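Local atomic coordinates of metallo-beta-lactamase domain-containing protein 1 (Thermotoga maritima, PDB entry 1ZTC), a protein that probably hydrolyses RNA as a metal-dependent endoribonuclease of the metallo-beta-lactamase fold, with a two-nickel centre in this crystal. Residues 79-84 against 150-155; 95-100 against 129-134; 88-93 against 121-126; 168-173 against 199-204. All coordinates share one frame; numbering follows the deposited sequence.

Interaction 1: 79-84 against 150-155; sequences FTHVHL and PWHARE. With NI (nickel (II) ion), chain F; PO4 (phosphate ion), chain G.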
loop_
_atom_site.group_PDB
_atom_site.type_symbol
_atom_site.label_atom_id
_atom_site.label_comp_id
_atom_site.label_asym_id
_atom_site.label_seq_id
_atom_site.Cartn_x
_atom_site.Cartn_y
_atom_site.Cartn_z
ATOM N N PHE A 79 -5.402 10.049 22.974
ATOM C CA PHE A 79 -4.275 9.790 22.098
ATOM C C PHE A 79 -3.138 9.113 22.835
ATOM O O PHE A 79 -2.669 9.600 23.859
ATOM C CB PHE A 79 -3.713 11.089 21.507
ATOM C CG PHE A 79 -4.726 11.951 20.797
ATOM C CD1 PHE A 79 -5.486 11.440 19.748
ATOM C CD2 PHE A 79 -4.862 13.295 21.131
ATOM C CE1 PHE A 79 -6.401 12.235 19.072
ATOM C CE2 PHE A 79 -5.773 14.090 20.470
ATOM C CZ PHE A 79 -6.543 13.558 19.419
ATOM N N THR A 80 -2.652 8.008 22.287
ATOM C CA THR A 80 -1.389 7.462 22.746
ATOM C C THR A 80 -0.297 8.494 22.533
ATOM O O THR A 80 0.500 8.753 23.420
ATOM C CB THR A 80 -1.037 6.145 22.055
ATOM O OG1 THR A 80 -0.957 6.324 20.639
ATOM C CG2 THR A 80 -2.075 5.097 22.411
ATOM N N HIS A 81 -0.288 9.118 21.360
ATOM C CA HIS A 81 0.652 10.169 21.102
ATOM C C HIS A 81 0.289 10.973 19.863
ATOM O O HIS A 81 -0.577 10.578 19.089
ATOM C CB HIS A 81 2.053 9.584 20.962
ATOM C CG HIS A 81 2.238 8.696 19.778
ATOM N ND1 HIS A 81 1.472 7.572 19.556
ATOM C CD2 HIS A 81 3.147 8.739 18.780
ATOM C CE1 HIS A 81 1.907 6.961 18.477
ATOM N NE2 HIS A 81 2.911 7.655 17.983
ATOM N N VAL A 82 1.015 12.066 19.651
ATOM C CA VAL A 82 0.697 13.020 18.615
ATOM C C VAL A 82 1.502 12.723 17.363
ATOM O O VAL A 82 2.483 13.382 17.077
ATOM C CB VAL A 82 0.926 14.444 19.145
ATOM C CG1 VAL A 82 0.603 15.481 18.032
ATOM C CG2 VAL A 82 0.062 14.636 20.348
ATOM N N HIS A 83 1.108 11.654 16.668
ATOM C CA HIS A 83 1.617 11.316 15.365
ATOM C C HIS A 83 0.400 11.231 14.483
ATOM O O HIS A 83 -0.647 10.667 14.875
ATOM C CB HIS A 83 2.438 10.006 15.325
ATOM C CG HIS A 83 3.849 10.161 15.827
ATOM N ND1 HIS A 83 4.713 9.093 15.986
ATOM C CD2 HIS A 83 4.530 11.254 16.264
ATOM C CE1 HIS A 83 5.864 9.525 16.483
ATOM N NE2 HIS A 83 5.778 10.831 16.659
ATOM N N LEU A 84 0.542 11.772 13.285
ATOM C CA LEU A 84 -0.574 11.976 12.377
ATOM C C LEU A 84 -1.402 10.721 12.072
ATOM O O LEU A 84 -2.619 10.784 11.925
ATOM C CB LEU A 84 -0.023 12.527 11.056
ATOM C CG LEU A 84 -0.976 13.383 10.241
ATOM C CD1 LEU A 84 -1.522 14.553 11.043
ATOM C CD2 LEU A 84 -0.199 13.848 8.986
ATOM N N PRO A 150 7.106 6.928 27.690
ATOM C CA PRO A 150 7.821 7.776 26.708
ATOM C C PRO A 150 8.981 7.080 25.964
ATOM O O PRO A 150 10.067 7.589 25.905
ATOM C CB PRO A 150 8.321 8.949 27.570
ATOM C CG PRO A 150 8.538 8.318 28.928
ATOM C CD PRO A 150 7.497 7.241 29.079
ATOM N N TRP A 151 8.743 5.901 25.419
ATOM C CA TRP A 151 9.797 5.127 24.738
ATOM C C TRP A 151 9.397 5.029 23.281
ATOM O O TRP A 151 9.239 3.936 22.694
ATOM C CB TRP A 151 9.954 3.762 25.405
ATOM C CG TRP A 151 10.004 3.944 26.904
ATOM C CD1 TRP A 151 10.908 4.696 27.601
ATOM C CD2 TRP A 151 9.078 3.432 27.865
ATOM N NE1 TRP A 151 10.611 4.659 28.931
ATOM C CE2 TRP A 151 9.493 3.893 29.124
ATOM C CE3 TRP A 151 7.947 2.613 27.781
ATOM C CZ2 TRP A 151 8.823 3.567 30.297
ATOM C CZ3 TRP A 151 7.272 2.283 28.945
ATOM C CH2 TRP A 151 7.704 2.772 30.186
ATOM N N HIS A 152 9.209 6.203 22.710
ATOM C CA HIS A 152 8.813 6.365 21.318
ATOM C C HIS A 152 8.648 7.865 21.025
ATOM O O HIS A 152 9.145 8.395 20.026
ATOM C CB HIS A 152 7.496 5.615 21.015
ATOM C CG HIS A 152 7.020 5.833 19.621
ATOM N ND1 HIS A 152 7.650 5.271 18.533
ATOM C CD2 HIS A 152 6.026 6.612 19.125
ATOM C CE1 HIS A 152 7.043 5.665 17.427
ATOM N NE2 HIS A 152 6.063 6.486 17.762
ATOM N N ALA A 153 7.946 8.547 21.932
ATOM C CA ALA A 153 7.795 10.013 21.874
ATOM C C ALA A 153 7.596 10.493 23.301
ATOM O O ALA A 153 7.088 9.729 24.144
ATOM C CB ALA A 153 6.609 10.377 20.995
ATOM N N ARG A 154 8.022 11.716 23.600
ATOM C CA ARG A 154 8.002 12.209 24.979
ATOM C C ARG A 154 6.594 12.215 25.579
ATOM O O ARG A 154 6.426 12.078 26.791
ATOM C CB ARG A 154 8.581 13.623 25.063
ATOM C CG ARG A 154 7.680 14.712 24.406
ATOM C CD ARG A 154 8.375 16.058 24.243
ATOM N NE ARG A 154 9.343 16.032 23.147
ATOM C CZ ARG A 154 10.108 17.056 22.789
ATOM N NH1 ARG A 154 10.047 18.208 23.449
ATOM N NH2 ARG A 154 10.950 16.918 21.768
ATOM N N GLU A 155 5.579 12.388 24.738
ATOM C CA GLU A 155 4.186 12.485 25.221
ATOM C C GLU A 155 3.433 11.152 25.217
ATOM O O GLU A 155 2.218 11.101 25.441
ATOM C CB GLU A 155 3.418 13.518 24.398
ATOM C CG GLU A 155 2.889 13.075 23.022
ATOM C CD GLU A 155 3.942 13.085 21.915
ATOM O OE1 GLU A 155 5.143 13.364 22.192
ATOM O OE2 GLU A 155 3.541 12.849 20.753
HETATM NI NI NI F . 4.265 7.000 16.445
HETATM P P PO4 G . 10.571 13.109 20.990
HETATM O O1 PO4 G . 11.556 14.100 21.533
HETATM O O2 PO4 G . 10.278 13.410 19.558
HETATM O O3 PO4 G . 9.242 13.276 21.678
HETATM O O4 PO4 G . 11.127 11.725 21.204
HETATM O O HOH W 1 -0.558 11.646 24.694
HETATM O O HOH W 2 4.567 14.354 18.707
HETATM O O HOH W 3 3.012 6.948 14.650
HETATM O O HOH W 4 5.559 6.132 14.581
#
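The edge of the His-152 ring points toward the face of the His-81 ring in an offset edge-to-face pair, planes at 87°, while His-83 and His-152 meet rim to rim, tip to tip. One face of the His-83 ring takes His-81 CD2, offset toward its rim; one metal-bound water lies at the edge of the His-83 ring, the other at that of His-152. All three rings converge on one nickel ion, bound by His-81 NE2 at 2.1 Å, His-83 ND1 at 2.2 Å and His-152 NE2 at 2.3 Å, with the two waters and Asp-174 completing its shell. The nitrogen of His-81 that does not bind nickel, ND1, donates to Thr-80 OG1 at 2.9 Å, in the ring plane, and Thr-80 is held in turn by Asp-50, a second shell that fixes the ring's rotation. Glu-155 bends at chi2 (-80°), and its OE2 accepts Val-82 N on the anti lone pair at 2.9 Å; OE1 makes a salt bridge to Lys-107. Arg-154 N and NE both donate to O3 of a phosphate, probably from the crystallisation liquor. His-81 and His-83 open the HxHxDH motif of the metallo-beta-lactamase family, and the later His-152 adds the third imidazole; nickel probably strengthens His-81 ND1-H as a donor.

Interaction 2: 95-100 against 129-134; sequences NATFYV and NVVLLK
Strands 97-101 and 130-133 are the two parallel strands of a beta-alpha-beta unit whose crossover is helix 114-125, and they close one side of the mixed six-stranded sheet of the metallo-beta-lactamase fold, 130-133 being its outermost strand within the chain. The segments run 19° apart, and the bonds follow the parallel pattern, both strands using alternate residues. Phe-98 N donates to Asn-129 O at 2.8 Å and Phe-98 O accepts from Val-131 N at 2.7 Å; Val-100 then takes over, its N reaching Val-131 O at 3.2 Å and its O receiving Leu-133 N. CA-H...O contacts fill the gaps between these bonds, as from Val-130 CA to Phe-98 O.

On one face of the sheet Tyr-99 and Val-131 lie side by side, pointing the same way, with Tyr-99 ring atom CD2 3.7 Å from Val-131 CB. CG of Tyr-99 is anti to the carbonyl carbon (chi1 -57°), which starts the ring on its course beside Val-131. Tyr-99 CB touches Leu-133 CD1; the hydroxyl finds Asp-76. The other face carries Phe-98, whose ring stacks on Trp-127, and Val-100, whose CG1 meets Val-130 CG1 at 3.9 Å and Leu-132 CD2. Ahead of the paired residues, a water accepts from Asn-129 N at 2.8 Å.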
loop_
_atom_site.group_PDB
_atom_site.type_symbol
_atom_site.label_atom_id
_atom_site.label_comp_id
_atom_site.label_asym_id
_atom_site.label_seq_id
_atom_site.Cartn_x
_atom_site.Cartn_y
_atom_site.Cartn_z
ATOM N N ASN A 95 -17.569 17.313 18.958
ATOM C CA ASN A 95 -18.195 17.370 20.292
ATOM C C ASN A 95 -17.390 16.661 21.383
ATOM O O ASN A 95 -17.831 16.559 22.519
ATOM C CB ASN A 95 -19.587 16.731 20.245
ATOM C CG ASN A 95 -20.571 17.513 19.399
ATOM O OD1 ASN A 95 -20.508 18.740 19.331
ATOM N ND2 ASN A 95 -21.511 16.800 18.767
ATOM N N ALA A 96 -16.209 16.185 21.041
ATOM C CA ALA A 96 -15.406 15.394 21.937
ATOM C C ALA A 96 -14.481 16.244 22.790
ATOM O O ALA A 96 -14.071 17.344 22.415
ATOM C CB ALA A 96 -14.586 14.398 21.143
ATOM N N THR A 97 -14.189 15.718 23.971
ATOM C CA THR A 97 -13.072 16.182 24.766
ATOM C C THR A 97 -11.887 15.322 24.371
ATOM O O THR A 97 -12.012 14.097 24.259
ATOM C CB THR A 97 -13.372 16.031 26.247
ATOM O OG1 THR A 97 -14.584 16.742 26.525
ATOM C CG2 THR A 97 -12.217 16.578 27.106
ATOM N N PHE A 98 -10.748 15.977 24.162
ATOM C CA PHE A 98 -9.521 15.329 23.769
ATOM C C PHE A 98 -8.571 15.191 24.926
ATOM O O PHE A 98 -8.435 16.116 25.711
ATOM C CB PHE A 98 -8.867 16.119 22.628
ATOM C CG PHE A 98 -9.706 16.143 21.395
ATOM C CD1 PHE A 98 -9.698 15.061 20.531
ATOM C CD2 PHE A 98 -10.550 17.218 21.126
ATOM C CE1 PHE A 98 -10.497 15.035 19.404
ATOM C CE2 PHE A 98 -11.362 17.200 19.992
ATOM C CZ PHE A 98 -11.330 16.097 19.133
ATOM N N TYR A 99 -7.900 14.033 25.026
ATOM C CA TYR A 99 -6.985 13.752 26.152
ATOM C C TYR A 99 -5.633 13.391 25.595
ATOM O O TYR A 99 -5.525 12.515 24.729
ATOM C CB TYR A 99 -7.474 12.584 27.020
ATOM C CG TYR A 99 -8.858 12.735 27.603
ATOM C CD1 TYR A 99 -9.971 12.695 26.781
ATOM C CD2 TYR A 99 -9.059 12.856 28.976
ATOM C CE1 TYR A 99 -11.236 12.802 27.280
ATOM C CE2 TYR A 99 -10.350 12.987 29.500
ATOM C CZ TYR A 99 -11.431 12.954 28.629
ATOM O OH TYR A 99 -12.723 13.064 29.073
ATOM N N VAL A 100 -4.609 14.037 26.130
ATOM C CA VAL A 100 -3.252 13.932 25.604
ATOM C C VAL A 100 -2.280 14.310 26.724
ATOM O O VAL A 100 -2.622 15.126 27.583
ATOM C CB VAL A 100 -3.059 14.882 24.346
ATOM C CG1 VAL A 100 -3.246 16.311 24.709
ATOM C CG2 VAL A 100 -1.721 14.694 23.668
ATOM N N ASN A 129 -11.638 21.359 23.204
ATOM C CA ASN A 129 -11.605 21.015 24.617
ATOM C C ASN A 129 -10.615 19.900 24.817
ATOM O O ASN A 129 -10.783 18.778 24.280
ATOM C CB ASN A 129 -12.979 20.597 25.108
ATOM C CG ASN A 129 -13.992 21.703 24.953
ATOM O OD1 ASN A 129 -14.808 21.679 24.036
ATOM N ND2 ASN A 129 -13.916 22.704 25.824
ATOM N N VAL A 130 -9.584 20.210 25.593
ATOM C CA VAL A 130 -8.452 19.331 25.798
ATOM C C VAL A 130 -8.190 19.121 27.284
ATOM O O VAL A 130 -8.134 20.081 28.051
ATOM C CB VAL A 130 -7.193 19.922 25.130
ATOM C CG1 VAL A 130 -6.009 19.003 25.324
ATOM C CG2 VAL A 130 -7.446 20.169 23.626
ATOM N N VAL A 131 -8.037 17.867 27.683
ATOM C CA VAL A 131 -7.596 17.524 29.026
ATOM C C VAL A 131 -6.149 17.079 28.939
ATOM O O VAL A 131 -5.825 16.173 28.176
ATOM C CB VAL A 131 -8.460 16.407 29.618
ATOM C CG1 VAL A 131 -7.858 15.876 30.942
ATOM C CG2 VAL A 131 -9.861 16.961 29.871
ATOM N N LEU A 132 -5.279 17.744 29.705
ATOM C CA LEU A 132 -3.857 17.411 29.715
ATOM C C LEU A 132 -3.573 16.363 30.775
ATOM O O LEU A 132 -3.932 16.539 31.926
ATOM C CB LEU A 132 -3.013 18.678 29.950
ATOM C CG LEU A 132 -3.262 19.765 28.895
ATOM C CD1 LEU A 132 -2.529 21.025 29.294
ATOM C CD2 LEU A 132 -2.864 19.348 27.494
ATOM N N LEU A 133 -2.958 15.259 30.374
ATOM C CA LEU A 133 -2.639 14.159 31.278
ATOM C C LEU A 133 -1.156 14.168 31.655
ATOM O O LEU A 133 -0.306 14.764 30.942
ATOM C CB LEU A 133 -2.996 12.828 30.616
ATOM C CG LEU A 133 -4.469 12.659 30.234
ATOM C CD1 LEU A 133 -4.663 11.384 29.432
ATOM C CD2 LEU A 133 -5.377 12.688 31.497
ATOM N N LYS A 134 -0.854 13.557 32.804
ATOM C CA LYS A 134 0.528 13.422 33.291
ATOM C C LYS A 134 0.995 11.963 33.331
ATOM O O LYS A 134 2.198 11.697 33.357
ATOM C CB LYS A 134 0.631 14.001 34.685
ATOM C CG LYS A 134 0.264 15.469 34.756
ATOM C CD LYS A 134 0.623 16.053 36.140
ATOM C CE LYS A 134 0.522 17.606 36.216
ATOM N NZ LYS A 134 1.839 18.319 36.007
HETATM O O HOH W 5 -13.284 19.644 21.653
#

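Interaction 3: 88-93 against 121-126; sequences FNSVLF and SKVISS
Val-123 points its two methyls at separate partners on the 3-10 segment 88-92: CG1 comes to 3.3 Å from Ser-90 OG, and CG2 reaches both Phe-88 CD1 and Val-91 CG1, each at 4.2 Å. The side chains of Phe-88 and Val-123 cross at about a right angle. With CG1 anti to its own backbone N (chi1 174°), Val-123 sends this methyl to the serine and leaves CG2 for the apolar pair. Ser-90 OG, beside that methyl, is a polar atom in a buried place, and its bonds lie elsewhere, to Ile-87 O and Trp-127 NE1. Ser-126 folds its hydroxyl back onto Val-123 O at 2.6 Å, in the carbonyl plane; the same oxygen also accepts Ser-126 N. That OG stands 3.9 Å from Val-91 CG1, and a water lies within bonding distance of it and of Ser-90 O. A second water lies between Phe-93 O and Ser-126 O.

The contact lays the last turn of helix 114-125 against the turn that follows helix 84-87, whose Leu-84 and Ile-87 also pack on Val-123. Val-91 packs on Ile-119 and Phe-88 on Leu-54 of the second subunit, so the contact contributes to the interface. Segment 88-93 leads on to strand 97-101.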
loop_
_atom_site.group_PDB
_atom_site.type_symbol
_atom_site.label_atom_id
_atom_site.label_comp_id
_atom_site.label_asym_id
_atom_site.label_seq_id
_atom_site.Cartn_x
_atom_site.Cartn_y
_atom_site.Cartn_z
ATOM N N PHE A 88 -5.126 11.977 13.049
ATOM C CA PHE A 88 -5.715 12.772 11.964
ATOM C C PHE A 88 -7.249 12.835 12.030
ATOM O O PHE A 88 -7.859 13.922 11.889
ATOM C CB PHE A 88 -5.337 12.226 10.589
ATOM C CG PHE A 88 -5.984 12.986 9.484
ATOM C CD1 PHE A 88 -5.405 14.136 9.002
ATOM C CD2 PHE A 88 -7.223 12.599 8.984
ATOM C CE1 PHE A 88 -6.038 14.911 8.036
ATOM C CE2 PHE A 88 -7.861 13.367 8.010
ATOM C CZ PHE A 88 -7.252 14.509 7.532
ATOM N N ASN A 89 -7.861 11.679 12.245
ATOM C CA ASN A 89 -9.331 11.561 12.227
ATOM C C ASN A 89 -10.009 12.290 13.379
ATOM O O ASN A 89 -11.234 12.398 13.402
ATOM C CB ASN A 89 -9.793 10.076 12.178
ATOM C CG ASN A 89 -9.468 9.400 10.875
ATOM O OD1 ASN A 89 -9.290 10.059 9.868
ATOM N ND2 ASN A 89 -9.440 8.057 10.871
ATOM N N SER A 90 -9.215 12.799 14.325
ATOM C CA SER A 90 -9.729 13.666 15.410
ATOM C C SER A 90 -10.527 14.856 14.863
ATOM O O SER A 90 -11.425 15.357 15.521
ATOM C CB SER A 90 -8.566 14.154 16.265
ATOM O OG SER A 90 -7.683 15.026 15.552
ATOM N N VAL A 91 -10.206 15.305 13.647
ATOM C CA VAL A 91 -10.925 16.389 13.003
ATOM C C VAL A 91 -12.416 16.090 12.782
ATOM O O VAL A 91 -13.221 17.007 12.595
ATOM C CB VAL A 91 -10.252 16.825 11.658
ATOM C CG1 VAL A 91 -8.809 17.207 11.882
ATOM C CG2 VAL A 91 -10.346 15.704 10.562
ATOM N N LEU A 92 -12.797 14.818 12.831
ATOM C CA LEU A 92 -14.203 14.426 12.658
ATOM C C LEU A 92 -15.077 14.635 13.893
ATOM O O LEU A 92 -16.288 14.705 13.765
ATOM C CB LEU A 92 -14.297 12.960 12.251
ATOM C CG LEU A 92 -13.670 12.609 10.900
ATOM C CD1 LEU A 92 -13.527 11.114 10.748
ATOM C CD2 LEU A 92 -14.481 13.217 9.774
ATOM N N PHE A 93 -14.472 14.720 15.072
ATOM C CA PHE A 93 -15.236 14.670 16.321
ATOM C C PHE A 93 -15.313 16.063 16.966
ATOM O O PHE A 93 -14.496 16.435 17.794
ATOM C CB PHE A 93 -14.653 13.611 17.243
ATOM C CG PHE A 93 -14.433 12.296 16.555
ATOM C CD1 PHE A 93 -15.508 11.574 16.075
ATOM C CD2 PHE A 93 -13.161 11.827 16.315
ATOM C CE1 PHE A 93 -15.311 10.390 15.374
ATOM C CE2 PHE A 93 -12.957 10.647 15.632
ATOM C CZ PHE A 93 -14.041 9.920 15.171
ATOM N N SER A 121 -0.400 21.213 12.662
ATOM C CA SER A 121 -0.949 22.399 13.291
ATOM C C SER A 121 -2.440 22.527 13.110
ATOM O O SER A 121 -3.134 22.900 14.050
ATOM C CB SER A 121 -0.311 23.645 12.721
ATOM O OG SER A 121 1.064 23.579 12.991
ATOM N N LYS A 122 -2.924 22.242 11.897
ATOM C CA LYS A 122 -4.354 22.298 11.638
ATOM C C LYS A 122 -5.111 21.257 12.455
ATOM O O LYS A 122 -6.137 21.549 13.011
ATOM C CB LYS A 122 -4.623 22.150 10.151
ATOM C CG LYS A 122 -4.155 23.410 9.390
ATOM C CD LYS A 122 -4.101 23.153 7.857
ATOM C CE LYS A 122 -5.174 23.902 7.085
ATOM N NZ LYS A 122 -5.399 25.299 7.563
ATOM N N VAL A 123 -4.608 20.043 12.515
ATOM C CA VAL A 123 -5.267 19.000 13.311
ATOM C C VAL A 123 -5.324 19.395 14.781
ATOM O O VAL A 123 -6.379 19.419 15.392
ATOM C CB VAL A 123 -4.531 17.636 13.187
ATOM C CG1 VAL A 123 -5.136 16.604 14.144
ATOM C CG2 VAL A 123 -4.606 17.132 11.774
ATOM N N ILE A 124 -4.171 19.747 15.333
ATOM C CA ILE A 124 -4.054 20.092 16.746
ATOM C C ILE A 124 -4.928 21.280 17.103
ATOM O O ILE A 124 -5.561 21.272 18.139
ATOM C CB ILE A 124 -2.600 20.390 17.123
ATOM C CG1 ILE A 124 -1.783 19.103 17.100
ATOM C CG2 ILE A 124 -2.482 21.106 18.496
ATOM C CD1 ILE A 124 -0.291 19.327 17.002
ATOM N N SER A 125 -4.992 22.277 16.213
ATOM C CA SER A 125 -5.852 23.442 16.412
ATOM C C SER A 125 -7.335 23.140 16.450
ATOM O O SER A 125 -8.101 23.954 16.931
ATOM C CB SER A 125 -5.630 24.454 15.286
ATOM O OG SER A 125 -4.361 25.027 15.452
ATOM N N SER A 126 -7.747 22.011 15.894
ATOM C CA SER A 126 -9.144 21.658 15.863
ATOM C C SER A 126 -9.648 21.167 17.217
ATOM O O SER A 126 -10.856 21.086 17.418
ATOM C CB SER A 126 -9.390 20.590 14.778
ATOM O OG SER A 126 -8.998 19.276 15.189
HETATM O O HOH W 6 -11.106 18.028 16.248
HETATM O O HOH W 7 -13.062 18.787 17.385
#

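Interaction 4: 168-173 against 199-204; sequences RVLITG and DRVGRI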
loop_
_atom_site.group_PDB
_atom_site.type_symbol
_atom_site.label_atom_id
_atom_site.label_comp_id
_atom_site.label_asym_id
_atom_site.label_seq_id
_atom_site.Cartn_x
_atom_site.Cartn_y
_atom_site.Cartn_z
ATOM N N ARG A 168 -9.119 -7.590 30.615
ATOM C CA ARG A 168 -8.142 -6.546 30.879
ATOM C C ARG A 168 -7.297 -6.388 29.622
ATOM O O ARG A 168 -6.628 -7.321 29.191
ATOM C CB ARG A 168 -7.286 -6.849 32.131
ATOM C CG ARG A 168 -6.155 -5.853 32.306
ATOM C CD ARG A 168 -5.530 -5.836 33.688
ATOM N NE ARG A 168 -6.421 -5.212 34.653
ATOM C CZ ARG A 168 -6.064 -4.793 35.857
ATOM N NH1 ARG A 168 -6.975 -4.235 36.645
ATOM N NH2 ARG A 168 -4.826 -4.943 36.292
ATOM N N VAL A 169 -7.384 -5.204 29.030
ATOM C CA VAL A 169 -6.813 -4.934 27.699
ATOM C C VAL A 169 -5.794 -3.821 27.804
ATOM O O VAL A 169 -6.071 -2.769 28.383
ATOM C CB VAL A 169 -7.919 -4.536 26.680
ATOM C CG1 VAL A 169 -7.339 -4.292 25.304
ATOM C CG2 VAL A 169 -8.995 -5.612 26.604
ATOM N N LEU A 170 -4.616 -4.056 27.239
ATOM C CA LEU A 170 -3.586 -3.021 27.157
ATOM C C LEU A 170 -3.496 -2.465 25.733
ATOM O O LEU A 170 -3.149 -3.196 24.790
ATOM C CB LEU A 170 -2.216 -3.555 27.578
ATOM C CG LEU A 170 -1.063 -2.525 27.586
ATOM C CD1 LEU A 170 -1.354 -1.374 28.512
ATOM C CD2 LEU A 170 0.244 -3.151 27.941
ATOM N N ILE A 171 -3.827 -1.182 25.603
ATOM C CA ILE A 171 -3.590 -0.413 24.382
ATOM C C ILE A 171 -2.137 0.101 24.471
ATOM O O ILE A 171 -1.820 0.998 25.231
ATOM C CB ILE A 171 -4.542 0.785 24.269
ATOM C CG1 ILE A 171 -6.009 0.387 24.526
ATOM C CG2 ILE A 171 -4.341 1.501 22.891
ATOM C CD1 ILE A 171 -6.515 -0.721 23.683
ATOM N N THR A 172 -1.236 -0.549 23.746
ATOM C CA THR A 172 0.200 -0.323 23.962
ATOM C C THR A 172 0.674 0.991 23.418
ATOM O O THR A 172 1.530 1.658 24.040
ATOM C CB THR A 172 1.056 -1.440 23.328
ATOM O OG1 THR A 172 0.920 -1.438 21.900
ATOM C CG2 THR A 172 0.652 -2.788 23.874
ATOM N N GLY A 173 0.098 1.367 22.268
ATOM C CA GLY A 173 0.656 2.424 21.462
ATOM C C GLY A 173 1.958 1.946 20.840
ATOM O O GLY A 173 2.266 0.731 20.796
ATOM N N ASP A 199 6.002 -5.921 32.649
ATOM C CA ASP A 199 6.079 -6.612 33.929
ATOM C C ASP A 199 5.241 -5.911 34.999
ATOM O O ASP A 199 4.591 -6.564 35.816
ATOM C CB ASP A 199 7.521 -6.719 34.480
ATOM C CG ASP A 199 8.380 -7.722 33.730
ATOM O OD1 ASP A 199 7.826 -8.602 33.032
ATOM O OD2 ASP A 199 9.628 -7.627 33.850
ATOM N N ARG A 200 5.289 -4.583 35.010
ATOM C CA ARG A 200 4.530 -3.802 35.959
ATOM C C ARG A 200 3.023 -3.970 35.758
ATOM O O ARG A 200 2.268 -4.112 36.721
ATOM C CB ARG A 200 4.883 -2.326 35.826
ATOM C CG ARG A 200 4.196 -1.474 36.843
ATOM C CD ARG A 200 4.301 0.009 36.555
ATOM N NE ARG A 200 3.434 0.730 37.483
ATOM C CZ ARG A 200 2.995 1.986 37.355
ATOM N NH1 ARG A 200 3.332 2.760 36.314
ATOM N NH2 ARG A 200 2.187 2.465 38.282
ATOM N N VAL A 201 2.591 -3.968 34.506
ATOM C CA VAL A 201 1.188 -4.137 34.168
ATOM C C VAL A 201 0.677 -5.515 34.603
ATOM O O VAL A 201 -0.427 -5.633 35.088
ATOM C CB VAL A 201 0.964 -3.876 32.667
ATOM C CG1 VAL A 201 -0.420 -4.343 32.201
ATOM C CG2 VAL A 201 1.154 -2.398 32.394
ATOM N N GLY A 202 1.496 -6.538 34.434
ATOM C CA GLY A 202 1.149 -7.872 34.877
ATOM C C GLY A 202 0.170 -8.574 33.941
ATOM O O GLY A 202 0.106 -8.271 32.757
ATOM N N ARG A 203 -0.620 -9.487 34.504
ATOM C CA ARG A 203 -1.463 -10.399 33.714
ATOM C C ARG A 203 -2.591 -9.622 33.053
ATOM O O ARG A 203 -3.304 -8.884 33.717
ATOM C CB ARG A 203 -2.004 -11.528 34.598
ATOM C CG ARG A 203 -2.682 -12.701 33.856
ATOM C CD ARG A 203 -4.017 -13.050 34.511
ATOM N NE ARG A 203 -4.941 -11.948 34.280
ATOM C CZ ARG A 203 -5.696 -11.800 33.192
ATOM N NH1 ARG A 203 -5.725 -12.733 32.249
ATOM N NH2 ARG A 203 -6.442 -10.719 33.068
ATOM N N ILE A 204 -2.683 -9.754 31.728
ATOM C CA ILE A 204 -3.756 -9.154 30.948
ATOM C C ILE A 204 -4.326 -10.172 29.963
ATOM O O ILE A 204 -3.712 -11.189 29.684
ATOM C CB ILE A 204 -3.285 -7.917 30.187
ATOM C CG1 ILE A 204 -2.187 -8.281 29.189
ATOM C CG2 ILE A 204 -2.811 -6.835 31.157
ATOM C CD1 ILE A 204 -1.704 -7.091 28.380
HETATM O O HOH W 8 -2.833 -6.942 35.363
#
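Arg-168 and Ile-204 meet with their side chains crossing at about a right angle. Arg-168 CB lies 4.1 Å from Arg-203 NH2. CG, set anti to the backbone N (chi1 173°), rests 3.7 Å from Ile-204 CG2. CD is 3.8 Å from that same methyl and equally far from Arg-203 O. The chain then bends at chi3 (-73°), which turns NE off its extended course, and NE makes a salt bridge with Asp-162. At the tip, NH2 donates at 3.0 Å to a water that gives its own protons to Val-201 O and Arg-203 O, tying the arginine to the turn after the helix. The guanidinium of Arg-203 is likewise engaged elsewhere, in a salt bridge of its NH2 with Asp-205, which may ease the presence of two like charges in this corner.

Ile-204 also reaches Leu-170. Its CB approaches Arg-168 O, while its other branch ends with CD1 at 3.7 Å from Leu-170 CB. Leu-170 CD2 comes only to 4.5 Å from Val-201 CG1, a loose touch at the helix end. Gly-202 has positive phi as the first residue to leave the helix, and the chain turns there toward the strand.

The contact thus joins the end of helix 192-201 to strand 169-171 of the five-stranded sheet. Phe-197 and Leu-198 of that helix also cover Leu-170, Leu-160 of strand 157-163 packs on Val-201 and Ile-204, and strand 206-208, which follows segment 199-204, pairs parallel with 169-171.

Interaction 1 holds the nickel site; interactions 2, 3 and 4 lie about 14, 16 and 17 Å from it, centre to centre. Interaction 2 is nested within the loop that interaction 1 closes and touches it where Phe-79 CZ lies 3.7 Å from Phe-98 CD1. Interaction 3, nested in the same loop, alternates along the chain with interaction 2 and meets it through Phe-98 CZ, 3.5 Å from Phe-93 O. Interaction 4 opens later in the chain, joining a strand of the second sheet to a helix end; it reaches interaction 1 through Thr-80 CG2, 3.9 Å from Gly-173 CA, next to the metal ligand Asp-174. Interactions 3 and 4 lie on opposite sides of the chain's centre, their centres about 28 Å apart.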